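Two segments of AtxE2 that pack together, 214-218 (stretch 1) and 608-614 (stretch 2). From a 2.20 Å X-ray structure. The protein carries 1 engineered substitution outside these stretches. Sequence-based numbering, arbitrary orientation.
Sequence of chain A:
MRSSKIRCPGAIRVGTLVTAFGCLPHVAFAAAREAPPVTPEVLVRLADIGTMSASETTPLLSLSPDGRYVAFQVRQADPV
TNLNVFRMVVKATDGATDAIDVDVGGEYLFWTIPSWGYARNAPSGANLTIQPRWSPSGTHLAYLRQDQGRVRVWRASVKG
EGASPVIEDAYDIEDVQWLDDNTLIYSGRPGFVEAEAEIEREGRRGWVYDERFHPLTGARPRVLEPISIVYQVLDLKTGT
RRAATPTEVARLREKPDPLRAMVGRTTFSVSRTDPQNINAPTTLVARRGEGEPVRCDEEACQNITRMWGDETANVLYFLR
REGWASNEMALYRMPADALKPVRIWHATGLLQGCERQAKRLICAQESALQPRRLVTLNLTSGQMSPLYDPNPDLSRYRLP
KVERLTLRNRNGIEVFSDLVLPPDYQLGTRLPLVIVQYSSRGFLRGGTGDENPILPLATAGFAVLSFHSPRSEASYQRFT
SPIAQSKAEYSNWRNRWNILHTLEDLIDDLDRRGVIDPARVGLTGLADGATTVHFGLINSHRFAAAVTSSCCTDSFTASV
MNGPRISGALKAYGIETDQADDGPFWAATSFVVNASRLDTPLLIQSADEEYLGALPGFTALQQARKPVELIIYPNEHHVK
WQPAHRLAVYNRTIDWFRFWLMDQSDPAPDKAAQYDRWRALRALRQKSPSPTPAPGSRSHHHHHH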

# COMPACT_ATOMS: atom_id res chain seq x y z
N HIS A 214 20.71 1.47 -12.05
CA HIS A 214 19.41 2.12 -11.99
C HIS A 214 19.67 3.55 -11.52
O HIS A 214 19.63 3.84 -10.34
CB HIS A 214 18.45 1.36 -11.06
CG HIS A 214 17.05 1.90 -11.07
ND1 HIS A 214 16.50 2.63 -10.03
CD2 HIS A 214 16.10 1.87 -12.03
CE1 HIS A 214 15.26 2.96 -10.32
NE2 HIS A 214 14.99 2.53 -11.54
N PRO A 215 19.99 4.45 -12.43
CA PRO A 215 20.52 5.77 -12.13
C PRO A 215 19.62 6.63 -11.27
O PRO A 215 20.09 7.44 -10.42
CB PRO A 215 20.72 6.40 -13.47
CG PRO A 215 20.75 5.29 -14.46
CD PRO A 215 20.06 4.09 -13.86
N LEU A 216 18.33 6.46 -11.44
CA LEU A 216 17.39 7.23 -10.66
C LEU A 216 17.70 7.16 -9.20
O LEU A 216 17.67 8.20 -8.49
CB LEU A 216 15.94 6.77 -10.89
CG LEU A 216 14.86 7.75 -10.39
CD1 LEU A 216 14.81 8.97 -11.26
CD2 LEU A 216 13.51 7.06 -10.34
N THR A 217 18.03 5.96 -8.75
CA THR A 217 18.26 5.72 -7.35
C THR A 217 19.71 5.68 -6.91
O THR A 217 19.95 5.68 -5.73
CB THR A 217 17.56 4.44 -6.90
OG1 THR A 217 18.05 3.36 -7.62
CG2 THR A 217 15.98 4.50 -7.17
N GLY A 218 20.68 5.68 -7.80
CA GLY A 218 22.07 5.70 -7.34
C GLY A 218 23.03 5.32 -8.45
O GLY A 218 22.64 4.72 -9.47
N ASP A 608 14.21 12.61 -2.87
CA ASP A 608 15.45 12.74 -3.57
C ASP A 608 15.69 11.55 -4.47
O ASP A 608 16.25 11.67 -5.55
CB ASP A 608 16.67 13.00 -2.66
CG ASP A 608 16.87 11.96 -1.55
OD1 ASP A 608 16.07 10.98 -1.37
OD2 ASP A 608 17.87 12.15 -0.82
N GLU A 609 15.27 10.41 -4.04
CA GLU A 609 15.47 9.19 -4.83
C GLU A 609 14.64 9.16 -6.13
O GLU A 609 14.88 8.32 -6.98
CB GLU A 609 15.15 8.02 -3.92
CG GLU A 609 15.37 6.65 -4.49
CD GLU A 609 15.38 5.55 -3.41
OE1 GLU A 609 14.34 4.87 -3.25
OE2 GLU A 609 16.41 5.39 -2.71
N GLU A 610 13.74 10.13 -6.34
CA GLU A 610 13.00 10.19 -7.61
C GLU A 610 13.12 11.50 -8.31
O GLU A 610 12.64 11.61 -9.44
CB GLU A 610 11.50 9.91 -7.38
CG GLU A 610 11.24 8.50 -6.86
CD GLU A 610 9.74 8.17 -6.78
OE1 GLU A 610 8.91 9.00 -6.26
OE2 GLU A 610 9.40 7.04 -7.18
N TYR A 611 13.75 12.50 -7.69
CA TYR A 611 13.69 13.83 -8.28
C TYR A 611 14.37 13.97 -9.62
O TYR A 611 13.98 14.86 -10.37
CB TYR A 611 14.18 14.92 -7.33
CG TYR A 611 15.62 15.36 -7.47
CD1 TYR A 611 16.65 14.54 -7.09
CD2 TYR A 611 15.93 16.61 -7.90
CE1 TYR A 611 17.98 14.94 -7.23
CE2 TYR A 611 17.24 17.04 -8.00
CZ TYR A 611 18.27 16.20 -7.67
OH TYR A 611 19.56 16.62 -7.80
N LEU A 612 15.41 13.18 -9.91
CA LEU A 612 16.16 13.37 -11.10
C LEU A 612 15.26 13.26 -12.34
O LEU A 612 15.44 14.01 -13.30
CB LEU A 612 17.27 12.34 -11.24
CG LEU A 612 18.45 12.53 -10.27
CD1 LEU A 612 19.46 11.41 -10.42
CD2 LEU A 612 19.10 13.85 -10.53
N GLY A 613 14.33 12.33 -12.26
CA GLY A 613 13.29 12.13 -13.26
C GLY A 613 12.44 13.33 -13.56
O GLY A 613 11.95 13.48 -14.70
N ALA A 614 12.34 14.24 -12.61
CA ALA A 614 11.49 15.37 -12.78
C ALA A 614 12.18 16.50 -13.50
O ALA A 614 11.53 17.44 -14.00
CB ALA A 614 11.01 15.86 -11.43
O HOH W 1 16.45 10.76 -8.25
O HOH W 2 18.36 7.25 -3.49

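This is a small contact between two turns, built on one leucine and a threonine methyl packing against backbone and aliphatic side-chain atoms, with no direct hydrogen bond across it and with water mediating the polar links. The two stretches lie at least 392 residues apart in sequence wherever they touch, and together they bury 281 Å². Their CA atoms come closest at Thr-217 and Glu-609, 5.1 Å apart, while CA of Leu-216 lies 6.1 Å from CA of Glu-610.

Each side is folded on itself before it meets the other. In the first stretch, Thr-217 N donates to His-214 O at 3.1 Å, and the side chains repeat the link: His-214 ND1 and Thr-217 OG1 are hydrogen-bonded at 3.0 Å. With its hydroxyl engaged there, Thr-217 meets the second stretch through its methyl, CG2 lying 3.5 Å from Glu-609 CG. Gly-218 closes the turn at phi/psi of 165/165, where a CB would be jammed against the preceding carbonyl oxygen. The second stretch begins as a weakly bonded helix, and its last three residues keep helical angles without the regular bonds; its firmest internal link is Ala-614 N to Tyr-611 O at 2.8 Å.

Leu-216 has the largest covered area of any residue, 98 Å²; Glu-609, with 61 Å², comes next. The CA-to-CB bond of Leu-216 points sideways, but the t, p rotamer brings the end of the side chain nearer to the partner. CD1 reaches Gly-613 N at 3.5 Å, Glu-610 O at 3.9 Å and Leu-612 CB at 4.2 Å, so the methyl packs on the backbone as well as on a side chain. An ideal CB on Gly-613 would sit just 3.5 Å from Leu-216 CD1; the bare glycine leaves that approach less crowded. The CA-to-CB bond of Leu-612 points toward the first stretch, and its CD1 lies 4.0 Å from Pro-215 O, a van der Waals contact.

The polar problem is plain: Leu-216 O and Glu-609 O stand 3.2 Å apart, and two acceptors cannot bond each other. Water 1 donates to Leu-216 O at 2.8 Å and to Asp-608 O at 2.9 Å, and accepts from Leu-612 N at 3.1 Å. It thus ties the first turn to both a carbonyl and an amide of the second. Water 2 is within reach of both Thr-217 O, at 3.2 Å, and Glu-609 OE2, at 2.8 Å. The rule to read here is that apolar groups pack against backbone and the aliphatic part of Glu-609, while a water links backbone groups that do not bond directly.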